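Local coordinates for uncharacterized conserved protein YndB, AHSA1/START domain (Micromonospora chersina, PDB 6V04) that is of unknown function but is a START/Bet v1-like protein involved in dynemicin biosynthesis, possibly acting as a cyclase or aromatase, at residues L199-L204 and T211-I216; E207-F212 and Q226-P231; G153-P158 and L272-A277; P217-V222 and H246-S251; L157-W162 and R234-S239. All coordinates share one frame; numbering follows the deposited sequence.

Interaction 1 (L199-L204 and T211-I216); sequences LRDWQL and TFAVEI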
# COMPACT_ATOMS: atom_id res chain seq x y z
N LEU A 199 -6.00 -10.29 20.96
CA LEU A 199 -5.20 -11.03 19.99
C LEU A 199 -5.39 -12.52 20.27
O LEU A 199 -5.32 -12.94 21.43
CB LEU A 199 -3.73 -10.63 20.10
CG LEU A 199 -2.77 -11.14 19.03
CD1 LEU A 199 -1.57 -10.22 18.90
CD2 LEU A 199 -2.31 -12.54 19.39
N ARG A 200 -5.66 -13.29 19.22
CA ARG A 200 -5.94 -14.72 19.34
C ARG A 200 -5.11 -15.50 18.32
O ARG A 200 -4.67 -14.96 17.30
CB ARG A 200 -7.42 -15.06 19.10
CG ARG A 200 -8.41 -14.33 20.00
CD ARG A 200 -8.35 -14.80 21.45
NE ARG A 200 -9.69 -14.84 22.05
CZ ARG A 200 -9.94 -14.73 23.35
NH1 ARG A 200 -8.95 -14.55 24.22
NH2 ARG A 200 -11.19 -14.79 23.78
N ASP A 201 -4.97 -16.80 18.58
CA ASP A 201 -4.41 -17.74 17.61
C ASP A 201 -3.00 -17.35 17.16
O ASP A 201 -2.64 -17.48 15.99
CB ASP A 201 -5.34 -17.90 16.41
CG ASP A 201 -6.70 -18.46 16.80
OD1 ASP A 201 -6.75 -19.29 17.72
OD2 ASP A 201 -7.71 -18.06 16.18
N TRP A 202 -2.18 -16.89 18.10
CA TRP A 202 -0.79 -16.58 17.79
C TRP A 202 -0.05 -17.83 17.34
O TRP A 202 -0.02 -18.83 18.07
CB TRP A 202 -0.12 -15.99 19.03
CG TRP A 202 1.35 -15.67 18.93
CD1 TRP A 202 2.39 -16.50 19.21
CD2 TRP A 202 1.93 -14.42 18.54
NE1 TRP A 202 3.59 -15.85 19.01
CE2 TRP A 202 3.33 -14.57 18.60
CE3 TRP A 202 1.40 -13.19 18.15
CZ2 TRP A 202 4.20 -13.53 18.30
CZ3 TRP A 202 2.26 -12.16 17.84
CH2 TRP A 202 3.65 -12.34 17.92
N GLN A 203 0.55 -17.78 16.15
CA GLN A 203 1.34 -18.89 15.62
C GLN A 203 2.60 -18.32 14.97
O GLN A 203 2.52 -17.69 13.92
CB GLN A 203 0.55 -19.72 14.60
CG GLN A 203 -0.69 -20.40 15.16
CD GLN A 203 -0.39 -21.44 16.23
OE1 GLN A 203 0.71 -22.00 16.27
NE2 GLN A 203 -1.36 -21.68 17.11
N LEU A 204 3.75 -18.55 15.59
CA LEU A 204 5.01 -18.03 15.08
C LEU A 204 5.86 -19.19 14.59
O LEU A 204 6.17 -20.11 15.36
CB LEU A 204 5.75 -17.23 16.16
CG LEU A 204 7.15 -16.74 15.79
CD1 LEU A 204 7.10 -15.85 14.55
CD2 LEU A 204 7.77 -15.98 16.95
N THR A 211 1.30 -15.68 12.13
CA THR A 211 -0.11 -15.41 11.91
C THR A 211 -0.79 -15.22 13.25
O THR A 211 -0.39 -15.80 14.27
CB THR A 211 -0.81 -16.52 11.12
OG1 THR A 211 -0.73 -17.77 11.80
CG2 THR A 211 -0.16 -16.68 9.76
N PHE A 212 -1.81 -14.37 13.25
CA PHE A 212 -2.66 -14.20 14.42
C PHE A 212 -3.93 -13.50 13.97
O PHE A 212 -4.02 -12.98 12.86
CB PHE A 212 -1.95 -13.44 15.56
CG PHE A 212 -1.44 -12.08 15.19
CD1 PHE A 212 -2.24 -10.96 15.33
CD2 PHE A 212 -0.15 -11.90 14.74
CE1 PHE A 212 -1.77 -9.71 14.99
CE2 PHE A 212 0.33 -10.66 14.39
CZ PHE A 212 -0.47 -9.55 14.53
N ALA A 213 -4.90 -13.49 14.87
CA ALA A 213 -6.19 -12.86 14.63
C ALA A 213 -6.35 -11.72 15.61
O ALA A 213 -5.84 -11.78 16.74
CB ALA A 213 -7.33 -13.86 14.80
N VAL A 214 -7.00 -10.65 15.17
CA VAL A 214 -7.35 -9.54 16.05
C VAL A 214 -8.87 -9.40 16.07
O VAL A 214 -9.50 -9.18 15.02
CB VAL A 214 -6.67 -8.24 15.62
CG1 VAL A 214 -7.04 -7.11 16.59
CG2 VAL A 214 -5.16 -8.41 15.57
N GLU A 215 -9.44 -9.52 17.26
CA GLU A 215 -10.87 -9.38 17.45
C GLU A 215 -11.23 -7.90 17.45
O GLU A 215 -10.48 -7.08 17.98
CB GLU A 215 -11.31 -9.99 18.77
CG GLU A 215 -11.07 -11.45 18.93
CD GLU A 215 -11.62 -11.98 20.25
OE1 GLU A 215 -12.12 -11.17 21.06
OE2 GLU A 215 -11.54 -13.21 20.47
N ILE A 216 -12.39 -7.58 16.89
CA ILE A 216 -12.90 -6.22 16.82
C ILE A 216 -14.20 -6.16 17.63
O ILE A 216 -15.15 -6.88 17.32
CB ILE A 216 -13.16 -5.79 15.36
CG1 ILE A 216 -11.88 -5.97 14.52
CG2 ILE A 216 -13.68 -4.37 15.32
CD1 ILE A 216 -10.69 -5.12 14.98
O HOH W 1 -2.87 -18.02 13.43
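L199 and F212 meet in an antiparallel beta-hairpin contact, strand 196-205 against strand 209-214, interrupted by a beta bulge. R200 pairs with A213 and Q203 with T211, each a hydrogen-bonded pair, so the register slips by one between them; D201, with positive phi (57°), sits in the slip. Its carbonyl reaches the T211 hydroxyl through a water 2.6 Å from D201 O and 2.7 Å from T211 OG1. The F212 ring rises with CG between the backbone N and the carbonyl carbon (chi1 57°). L199 CD1 lies over one face of it, 4.1 Å from the centroid. W202 runs side by side with F212, its CZ3 3.9 Å from F212 CD2, the ring planes 22° apart but slid past each other. An alanine at F212 would probably leave L199 CD1 and W202 CZ3 without their shared partner and open a gap between them. Near the surface R200 NE, on a poorly ordered side chain, makes a salt bridge to E215 OE2 at 2.9 Å, a weak hydrogen bond by its angle. W202 NE1 is hydrogen-bonded to E167, outside the hairpin. Beyond the hairpin, F212 also touches C225 of strand 223-230 and W266 of helix 252-277.

Interaction 2 (E207-F212 and Q226-P231); sequences ERALTF and QVRTEP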
# COMPACT_ATOMS: atom_id res chain seq x y z
N GLU A 207 11.52 -17.06 12.24
CA GLU A 207 12.23 -16.50 11.08
C GLU A 207 11.62 -16.89 9.73
O GLU A 207 12.30 -16.89 8.70
CB GLU A 207 13.72 -16.86 11.12
CG GLU A 207 14.44 -16.19 12.29
CD GLU A 207 15.94 -16.35 12.30
OE1 GLU A 207 16.52 -16.90 11.32
OE2 GLU A 207 16.56 -15.96 13.32
N ARG A 208 10.32 -17.20 9.73
CA ARG A 208 9.60 -17.57 8.51
C ARG A 208 8.29 -16.79 8.39
O ARG A 208 8.09 -16.03 7.43
CB ARG A 208 9.32 -19.07 8.50
CG ARG A 208 10.55 -20.00 8.56
CD ARG A 208 11.33 -19.99 7.27
NE ARG A 208 12.47 -20.91 7.29
CZ ARG A 208 13.68 -20.61 7.72
NH1 ARG A 208 13.95 -19.39 8.19
NH2 ARG A 208 14.65 -21.52 7.67
N ALA A 209 7.39 -16.96 9.36
CA ALA A 209 6.04 -16.45 9.21
C ALA A 209 5.37 -16.37 10.57
O ALA A 209 5.70 -17.14 11.48
CB ALA A 209 5.22 -17.32 8.27
N LEU A 210 4.44 -15.44 10.69
CA LEU A 210 3.68 -15.20 11.91
C LEU A 210 2.24 -14.96 11.51
O LEU A 210 1.98 -14.14 10.64
CB LEU A 210 4.24 -14.00 12.67
CG LEU A 210 3.35 -13.39 13.77
CD1 LEU A 210 3.15 -14.39 14.89
CD2 LEU A 210 3.98 -12.12 14.27
N THR A 211 1.30 -15.68 12.13
CA THR A 211 -0.11 -15.41 11.91
C THR A 211 -0.79 -15.22 13.25
O THR A 211 -0.39 -15.80 14.27
CB THR A 211 -0.81 -16.52 11.12
OG1 THR A 211 -0.73 -17.77 11.80
CG2 THR A 211 -0.16 -16.68 9.76
N PHE A 212 -1.81 -14.37 13.25
CA PHE A 212 -2.66 -14.20 14.42
C PHE A 212 -3.93 -13.50 13.97
O PHE A 212 -4.02 -12.98 12.86
CB PHE A 212 -1.95 -13.44 15.56
CG PHE A 212 -1.44 -12.08 15.19
CD1 PHE A 212 -2.24 -10.96 15.33
CD2 PHE A 212 -0.15 -11.90 14.74
CE1 PHE A 212 -1.77 -9.71 14.99
CE2 PHE A 212 0.33 -10.66 14.39
CZ PHE A 212 -0.47 -9.55 14.53
N GLN A 226 -1.15 -11.77 8.72
CA GLN A 226 -0.06 -12.62 8.27
C GLN A 226 1.17 -11.74 8.09
O GLN A 226 1.11 -10.74 7.36
CB GLN A 226 -0.41 -13.32 6.96
CG GLN A 226 -1.62 -14.23 7.05
CD GLN A 226 -2.68 -13.90 6.02
OE1 GLN A 226 -2.37 -13.51 4.89
NE2 GLN A 226 -3.94 -14.04 6.40
N VAL A 227 2.26 -12.10 8.74
CA VAL A 227 3.55 -11.42 8.62
C VAL A 227 4.56 -12.45 8.13
O VAL A 227 4.59 -13.58 8.62
CB VAL A 227 3.99 -10.84 9.98
CG1 VAL A 227 5.32 -10.11 9.85
CG2 VAL A 227 2.93 -9.90 10.53
N ARG A 228 5.37 -12.06 7.15
CA ARG A 228 6.34 -12.99 6.58
C ARG A 228 7.63 -12.25 6.28
O ARG A 228 7.63 -11.04 6.08
CB ARG A 228 5.79 -13.64 5.30
CG ARG A 228 4.35 -14.11 5.43
CD ARG A 228 4.01 -15.25 4.49
NE ARG A 228 2.57 -15.39 4.33
CZ ARG A 228 1.74 -15.79 5.29
NH1 ARG A 228 2.19 -16.09 6.50
NH2 ARG A 228 0.44 -15.89 5.04
N THR A 229 8.72 -13.00 6.25
CA THR A 229 9.99 -12.48 5.77
C THR A 229 10.46 -13.34 4.60
O THR A 229 10.32 -14.56 4.61
CB THR A 229 11.05 -12.45 6.88
OG1 THR A 229 11.10 -13.72 7.53
CG2 THR A 229 10.73 -11.37 7.88
N GLU A 230 10.96 -12.68 3.56
CA GLU A 230 11.49 -13.35 2.39
C GLU A 230 12.93 -12.91 2.21
O GLU A 230 13.19 -11.70 2.08
CB GLU A 230 10.67 -13.02 1.14
CG GLU A 230 11.25 -13.64 -0.12
CD GLU A 230 10.29 -13.69 -1.28
OE1 GLU A 230 9.06 -13.71 -1.05
OE2 GLU A 230 10.76 -13.71 -2.44
N PRO A 231 13.90 -13.82 2.18
CA PRO A 231 15.29 -13.40 2.03
C PRO A 231 15.62 -13.00 0.60
O PRO A 231 14.99 -13.46 -0.35
CB PRO A 231 16.09 -14.63 2.46
CG PRO A 231 15.17 -15.78 2.28
CD PRO A 231 13.77 -15.27 2.39
O HOH W 2 9.25 -16.99 5.04
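L210 and V227 face each other as a hydrogen-bonded antiparallel pair: L210 N donates to V227 O and V227 N to L210 O, both at 2.8 Å. Their side chains fall on the same face of the sheet, where L210 CB lies 4.2 Å from V227 CB. The flanking pairs, A209 with R228 and T211 with Q226, are non-hydrogen-bonded and put their side chains on the other face. There the R228 chain, extended from CG to NE, carries its guanidinium to the methyls of the neighbouring strand, with A209 CB and T211 CG2 at the edge of the group, near its plane. R228 NH1 is 3.7 Å from A209 CB, a van der Waals approach. T211 CG2 also packs on Q226 CG at 3.9 Å. Toward the open end the pairing thins out: T229 N gives R208 O a weak bond of 3.3 Å, and a water donating to both R208 O and T229 O bridges the same two residues. R208 NH1 turns back to E207 O, meeting it from above the carbonyl plane, while E207 forms a salt bridge with R166. On the L210 and V227 side, W266 of helix 252-277 packs on V227, and W202 and L204 touch L210. Against strand 196-205, R208 and A209 both face D205 in a classic beta bulge; the contact itself is a hairpin in the antiparallel sheet of a Bet v1-like, helix-grip domain.

Interaction 3 (G153-P158 and L272-A277); sequences GSVVLP and LAEECA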
# COMPACT_ATOMS: atom_id res chain seq x y z
N GLY A 153 1.74 -4.01 3.47
CA GLY A 153 2.89 -3.14 3.43
C GLY A 153 4.12 -4.01 3.51
O GLY A 153 4.05 -5.19 3.86
N SER A 154 5.26 -3.39 3.20
CA SER A 154 6.52 -4.09 3.31
C SER A 154 7.65 -3.11 3.57
O SER A 154 7.55 -1.91 3.30
CB SER A 154 6.84 -4.91 2.05
OG SER A 154 7.32 -4.06 1.02
N VAL A 155 8.75 -3.66 4.08
CA VAL A 155 9.98 -2.90 4.26
C VAL A 155 11.14 -3.86 4.07
O VAL A 155 11.08 -5.02 4.47
CB VAL A 155 10.01 -2.22 5.65
CG1 VAL A 155 9.98 -3.25 6.77
CG2 VAL A 155 11.21 -1.30 5.77
N VAL A 156 12.20 -3.40 3.41
CA VAL A 156 13.38 -4.22 3.21
C VAL A 156 14.34 -3.97 4.35
O VAL A 156 14.73 -2.83 4.62
CB VAL A 156 14.04 -3.93 1.86
CG1 VAL A 156 15.34 -4.74 1.72
CG2 VAL A 156 13.08 -4.28 0.74
N LEU A 157 14.73 -5.05 5.02
CA LEU A 157 15.62 -5.00 6.14
C LEU A 157 17.00 -5.51 5.73
O LEU A 157 17.11 -6.33 4.81
CB LEU A 157 15.10 -5.87 7.30
CG LEU A 157 13.69 -5.56 7.81
CD1 LEU A 157 13.29 -6.56 8.87
CD2 LEU A 157 13.58 -4.14 8.33
N PRO A 158 18.06 -5.05 6.39
CA PRO A 158 19.38 -5.65 6.15
C PRO A 158 19.40 -7.12 6.53
O PRO A 158 18.59 -7.60 7.33
CB PRO A 158 20.31 -4.83 7.04
CG PRO A 158 19.43 -4.21 8.07
CD PRO A 158 18.09 -3.99 7.40
N LEU A 272 9.46 0.83 12.74
CA LEU A 272 10.18 0.44 13.94
C LEU A 272 11.03 -0.80 13.68
O LEU A 272 12.17 -0.89 14.15
CB LEU A 272 9.19 0.21 15.08
CG LEU A 272 9.75 -0.15 16.45
CD1 LEU A 272 10.79 0.86 16.90
CD2 LEU A 272 8.59 -0.22 17.43
N ALA A 273 10.50 -1.75 12.92
CA ALA A 273 11.31 -2.91 12.55
C ALA A 273 12.57 -2.48 11.81
O ALA A 273 13.65 -3.04 12.04
CB ALA A 273 10.50 -3.89 11.70
N GLU A 274 12.45 -1.50 10.91
CA GLU A 274 13.63 -1.02 10.19
C GLU A 274 14.65 -0.43 11.16
O GLU A 274 15.86 -0.64 11.00
CB GLU A 274 13.20 0.02 9.15
CG GLU A 274 14.35 0.67 8.37
CD GLU A 274 13.86 1.52 7.22
OE1 GLU A 274 12.78 2.14 7.35
OE2 GLU A 274 14.54 1.58 6.17
N GLU A 275 14.18 0.32 12.16
CA GLU A 275 15.08 0.88 13.16
C GLU A 275 15.75 -0.22 13.97
O GLU A 275 16.96 -0.15 14.23
CB GLU A 275 14.32 1.84 14.07
CG GLU A 275 14.05 3.20 13.44
CD GLU A 275 13.02 4.01 14.20
OE1 GLU A 275 12.46 4.96 13.61
OE2 GLU A 275 12.77 3.71 15.39
N CYS A 276 14.98 -1.23 14.38
CA CYS A 276 15.56 -2.34 15.13
C CYS A 276 16.63 -3.05 14.32
O CYS A 276 17.67 -3.45 14.87
CB CYS A 276 14.49 -3.34 15.53
SG CYS A 276 13.34 -2.72 16.75
N ALA A 277 16.39 -3.24 13.03
CA ALA A 277 17.33 -3.99 12.20
C ALA A 277 18.60 -3.20 11.91
O ALA A 277 19.60 -3.80 11.50
CB ALA A 277 16.65 -4.40 10.90
O HOH W 3 14.57 -0.11 3.98
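V155 meets E274, and L157 meets E274 and A277: L157 CG stands anti to the carbonyl carbon (chi1 -56°) and its CD2 branch makes the contact, while V155 CG2 stands anti to the backbone N. This is the sheet-on-helix packing of the helix-grip fold of START/Bet v1-like domains, in which the long C-terminal helix lies against the curved antiparallel sheet. Here the edge strand 151-157 and the C-terminal part of helix 252-277 run nearly parallel, their segment axes 4° apart and 8.7 Å from each other at closest approach. L157 CD2 makes the closest approach of that residue, 3.6 Å from E274 CA, and lies 4.0 Å from A277 CB. V155 CG2 touches the E274 side chain, which extends obliquely past it, at 4.1 Å from OE1. At the end of the strand the P158 ring lies against the last residue of the segment, with CD 3.8 Å from A277 CB. No direct hydrogen bond joins the segments; the contact is van der Waals packing. W162 continues the packing on C276 and A277, and L238 of strand 236-243 on A273. A water lies 2.8 Å from both V156 O and E274 OE2, and probably links them.

Interaction 4 (P217-V222 and H246-S251); sequences PGARTV and HRLGLS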
# COMPACT_ATOMS: atom_id res chain seq x y z
N PRO A 217 -14.28 -5.32 18.66
CA PRO A 217 -15.53 -5.21 19.42
C PRO A 217 -16.73 -4.93 18.52
O PRO A 217 -16.71 -4.01 17.70
CB PRO A 217 -15.26 -4.06 20.39
CG PRO A 217 -13.77 -4.02 20.52
CD PRO A 217 -13.26 -4.40 19.17
N GLY A 218 -17.76 -5.76 18.67
CA GLY A 218 -19.00 -5.59 17.95
C GLY A 218 -19.09 -6.36 16.64
O GLY A 218 -20.18 -6.44 16.07
N ALA A 219 -17.98 -6.93 16.17
CA ALA A 219 -17.88 -7.44 14.81
C ALA A 219 -18.35 -8.89 14.70
O ALA A 219 -18.27 -9.66 15.66
CB ALA A 219 -16.45 -7.34 14.33
N ARG A 220 -18.81 -9.25 13.50
CA ARG A 220 -19.33 -10.59 13.24
C ARG A 220 -18.23 -11.61 12.94
O ARG A 220 -18.52 -12.81 12.94
CB ARG A 220 -20.33 -10.57 12.08
CG ARG A 220 -19.72 -10.23 10.72
CD ARG A 220 -20.65 -10.58 9.57
NE ARG A 220 -20.71 -12.02 9.31
CZ ARG A 220 -19.79 -12.70 8.64
NH1 ARG A 220 -18.72 -12.08 8.14
NH2 ARG A 220 -19.92 -14.01 8.45
N THR A 221 -17.01 -11.16 12.67
CA THR A 221 -15.89 -12.05 12.40
C THR A 221 -14.63 -11.38 12.92
O THR A 221 -14.65 -10.21 13.32
CB THR A 221 -15.76 -12.37 10.92
OG1 THR A 221 -14.73 -13.35 10.73
CG2 THR A 221 -15.39 -11.12 10.13
N VAL A 222 -13.53 -12.13 12.93
CA VAL A 222 -12.25 -11.63 13.39
C VAL A 222 -11.44 -11.20 12.18
O VAL A 222 -11.67 -11.65 11.05
CB VAL A 222 -11.47 -12.67 14.23
CG1 VAL A 222 -12.32 -13.17 15.38
CG2 VAL A 222 -11.01 -13.82 13.35
N HIS A 246 -13.71 -5.47 5.69
CA HIS A 246 -14.96 -5.37 4.94
C HIS A 246 -16.00 -6.41 5.34
O HIS A 246 -17.13 -6.35 4.84
CB HIS A 246 -14.66 -5.51 3.45
CG HIS A 246 -14.13 -6.86 3.08
ND1 HIS A 246 -12.97 -7.38 3.63
CD2 HIS A 246 -14.61 -7.81 2.25
CE1 HIS A 246 -12.76 -8.58 3.14
NE2 HIS A 246 -13.74 -8.87 2.30
N ARG A 247 -15.66 -7.38 6.19
CA ARG A 247 -16.61 -8.42 6.58
C ARG A 247 -16.91 -8.38 8.07
O ARG A 247 -17.30 -9.40 8.65
CB ARG A 247 -16.11 -9.80 6.16
CG ARG A 247 -14.69 -10.12 6.56
CD ARG A 247 -14.37 -11.58 6.26
NE ARG A 247 -12.94 -11.86 6.28
CZ ARG A 247 -12.22 -12.09 7.38
NH1 ARG A 247 -10.92 -12.34 7.27
NH2 ARG A 247 -12.80 -12.07 8.57
N LEU A 248 -16.73 -7.23 8.71
CA LEU A 248 -16.97 -7.09 10.14
C LEU A 248 -18.43 -6.91 10.50
O LEU A 248 -18.77 -7.05 11.67
CB LEU A 248 -16.17 -5.89 10.67
CG LEU A 248 -14.65 -6.03 10.59
CD1 LEU A 248 -14.00 -4.75 11.09
CD2 LEU A 248 -14.16 -7.21 11.39
N GLY A 249 -19.31 -6.63 9.54
CA GLY A 249 -20.71 -6.43 9.88
C GLY A 249 -20.96 -5.19 10.69
O GLY A 249 -21.93 -5.14 11.46
N LEU A 250 -20.12 -4.18 10.54
CA LEU A 250 -20.26 -2.90 11.20
C LEU A 250 -20.65 -1.85 10.17
O LEU A 250 -20.74 -2.12 8.96
CB LEU A 250 -18.96 -2.52 11.93
CG LEU A 250 -18.54 -3.45 13.07
CD1 LEU A 250 -17.17 -3.08 13.57
CD2 LEU A 250 -19.55 -3.38 14.20
N SER A 251 -20.90 -0.62 10.63
CA SER A 251 -21.21 0.43 9.69
C SER A 251 -19.99 0.70 8.81
O SER A 251 -18.85 0.45 9.20
CB SER A 251 -21.64 1.72 10.40
OG SER A 251 -20.52 2.37 10.97
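R220 and R247 exchange hydrogen bonds with the opposing loop, each guanidinium gripping a backbone carbonyl. In one of two modelled conformers of R247, its NH2 donates to V222 O at 2.8 Å, nearly along the C=O axis; R220 NH1 reaches R247 O at 3.1 Å, in the carbonyl plane and on a lone pair. The arginine side chains cross at about a right angle, their guanidinium planes 90° apart. The backbone adds R220 N to L248 O at 2.9 Å, the donor lying above the carbonyl plane. T221 is wedged beside R247, its CG2 3.8 Å from R247 CG. R220 CG, between its own backbone N and carbonyl carbon (chi1 67°), passes close to G249, where a side chain would collide with it. Behind, L248 CD2 packs on A219 CB at 3.7 Å, and L250 CD2 lies 3.6 Å from G218 O. I216 and, on helix 252-277, L258 touch both leucines. The side chains of R247 and Q149, a magnesium ligand seen in this protein but not in this chain, lie about 8 Å apart. With R220 NH1 and R247 NH2 5.9 Å apart, the carbonyls probably offset some repulsion between these like charges.

Interaction 5 (L157-W162 and R234-S239); sequences LPNGSW and RGRTLS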
# COMPACT_ATOMS: atom_id res chain seq x y z
N LEU A 157 14.73 -5.05 5.02
CA LEU A 157 15.62 -5.00 6.14
C LEU A 157 17.00 -5.51 5.73
O LEU A 157 17.11 -6.33 4.81
CB LEU A 157 15.10 -5.87 7.30
CG LEU A 157 13.69 -5.56 7.81
CD1 LEU A 157 13.29 -6.56 8.87
CD2 LEU A 157 13.58 -4.14 8.33
N PRO A 158 18.06 -5.05 6.39
CA PRO A 158 19.38 -5.65 6.15
C PRO A 158 19.40 -7.12 6.53
O PRO A 158 18.59 -7.60 7.33
CB PRO A 158 20.31 -4.83 7.04
CG PRO A 158 19.43 -4.21 8.07
CD PRO A 158 18.09 -3.99 7.40
N ASN A 159 20.33 -7.84 5.91
CA ASN A 159 20.59 -9.25 6.21
C ASN A 159 21.52 -9.37 7.42
O ASN A 159 22.59 -9.96 7.37
CB ASN A 159 21.21 -9.93 4.99
CG ASN A 159 20.23 -10.13 3.85
OD1 ASN A 159 19.05 -10.40 4.08
ND2 ASN A 159 20.71 -10.01 2.63
N GLY A 160 21.07 -8.81 8.55
CA GLY A 160 21.87 -8.76 9.75
C GLY A 160 21.45 -9.79 10.78
O GLY A 160 20.67 -10.71 10.51
N SER A 161 21.98 -9.62 12.00
CA SER A 161 21.75 -10.58 13.07
C SER A 161 20.35 -10.48 13.68
O SER A 161 19.81 -11.49 14.14
CB SER A 161 22.80 -10.39 14.17
OG SER A 161 22.69 -9.10 14.76
N TRP A 162 19.76 -9.29 13.73
CA TRP A 162 18.41 -9.15 14.26
C TRP A 162 17.42 -9.58 13.20
O TRP A 162 17.52 -9.16 12.04
CB TRP A 162 18.12 -7.71 14.69
CG TRP A 162 16.77 -7.48 15.35
CD1 TRP A 162 16.47 -7.59 16.68
CD2 TRP A 162 15.54 -7.09 14.70
NE1 TRP A 162 15.14 -7.30 16.90
CE2 TRP A 162 14.55 -6.99 15.71
CE3 TRP A 162 15.19 -6.81 13.38
CZ2 TRP A 162 13.23 -6.63 15.42
CZ3 TRP A 162 13.87 -6.46 13.10
CH2 TRP A 162 12.91 -6.37 14.12
N ARG A 234 19.09 -8.23 -1.82
CA ARG A 234 18.86 -6.83 -1.48
C ARG A 234 18.62 -6.62 0.01
O ARG A 234 18.60 -5.46 0.45
CB ARG A 234 17.65 -6.30 -2.25
CG ARG A 234 16.29 -6.79 -1.71
CD ARG A 234 15.15 -6.29 -2.57
NE ARG A 234 13.84 -6.59 -1.99
CZ ARG A 234 12.69 -6.13 -2.45
NH1 ARG A 234 12.65 -5.34 -3.52
NH2 ARG A 234 11.55 -6.43 -1.83
N GLY A 235 18.41 -7.69 0.77
CA GLY A 235 17.92 -7.63 2.13
C GLY A 235 16.72 -8.54 2.32
O GLY A 235 16.24 -9.18 1.39
N ARG A 236 16.24 -8.59 3.57
CA ARG A 236 15.08 -9.40 3.92
C ARG A 236 13.84 -8.53 3.82
O ARG A 236 13.78 -7.47 4.44
CB ARG A 236 15.19 -9.96 5.34
CG ARG A 236 16.06 -11.20 5.45
CD ARG A 236 15.89 -11.86 6.81
NE ARG A 236 16.82 -11.32 7.80
CZ ARG A 236 18.09 -11.70 7.91
NH1 ARG A 236 18.59 -12.61 7.08
NH2 ARG A 236 18.86 -11.16 8.84
N THR A 237 12.86 -8.98 3.04
CA THR A 237 11.62 -8.21 2.92
C THR A 237 10.66 -8.67 3.99
O THR A 237 10.24 -9.83 4.02
CB THR A 237 11.00 -8.37 1.53
OG1 THR A 237 11.91 -7.89 0.55
CG2 THR A 237 9.70 -7.58 1.45
N LEU A 238 10.32 -7.75 4.90
CA LEU A 238 9.31 -7.98 5.92
C LEU A 238 7.99 -7.44 5.40
O LEU A 238 7.89 -6.26 5.07
CB LEU A 238 9.72 -7.25 7.20
CG LEU A 238 8.66 -7.19 8.29
CD1 LEU A 238 8.35 -8.58 8.79
CD2 LEU A 238 9.13 -6.29 9.42
N SER A 239 7.00 -8.32 5.29
CA SER A 239 5.70 -7.94 4.74
C SER A 239 4.59 -8.28 5.73
O SER A 239 4.68 -9.24 6.50
CB SER A 239 5.43 -8.64 3.40
OG SER A 239 5.29 -10.04 3.55
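N159 and R236 present the flat groups of this contact. N159 CA lies over one face of the R236 guanidinium, 3.5 Å above its plane and offset toward the rim, while the carbonyl oxygens of G160 and W162 sit at its edge, near the plane. The N159 amide is turned 50° against the guanidinium, and its OD1 rests 3.4 Å from R236 CG; the amide nitrogen is bonded to G232 O. The arginine chain bends at chi3 (-89°), which sets NE, and the guanidinium beyond it meets N159 and G160. An alanine at R236 would probably leave N159 and G160 without the flat group packed against them and let the 159-162 loop move more freely. Behind the arginine the backbones pair: L157 N donates to R236 O and R236 N to L157 O, each at 2.7 Å, an antiparallel hydrogen-bonded pair. L157 O comes within 3.1 Å of G235 CA, where any side chain would clash with that oxygen. L157 CD1 meets L238 CB at 4.0 Å. R234 NH2 bonds T237 OG1 at 2.8 Å, and R234 NH1 reaches P112 O. N159 is the centre of an inverse gamma turn just after the edge strand, which ends beside strand 236-243 in the first-to-last strand pairing of the Bet v1-like sheet.

In the fold
Of the segments described, those from strand 151-157 and the loop after it come first, and from this stretch start interactions 3 and 5. Interaction 5 closes its long loop at strand 236-243, and interaction 3 closes the longer one at the end of helix 252-277. Within both loops lie interaction 1 and interaction 2, successive hairpins that share T211 and F212 on strand 209-214. Interaction 4 opens at the 217-222 loop and closes just before the helix; it crosses interactions 2 and 5 but nests inside interaction 3. Interactions 1, 2 and 5 tie neighbouring strands, interaction 3 ties the edge strand to the helix, and interaction 4 joins two loops.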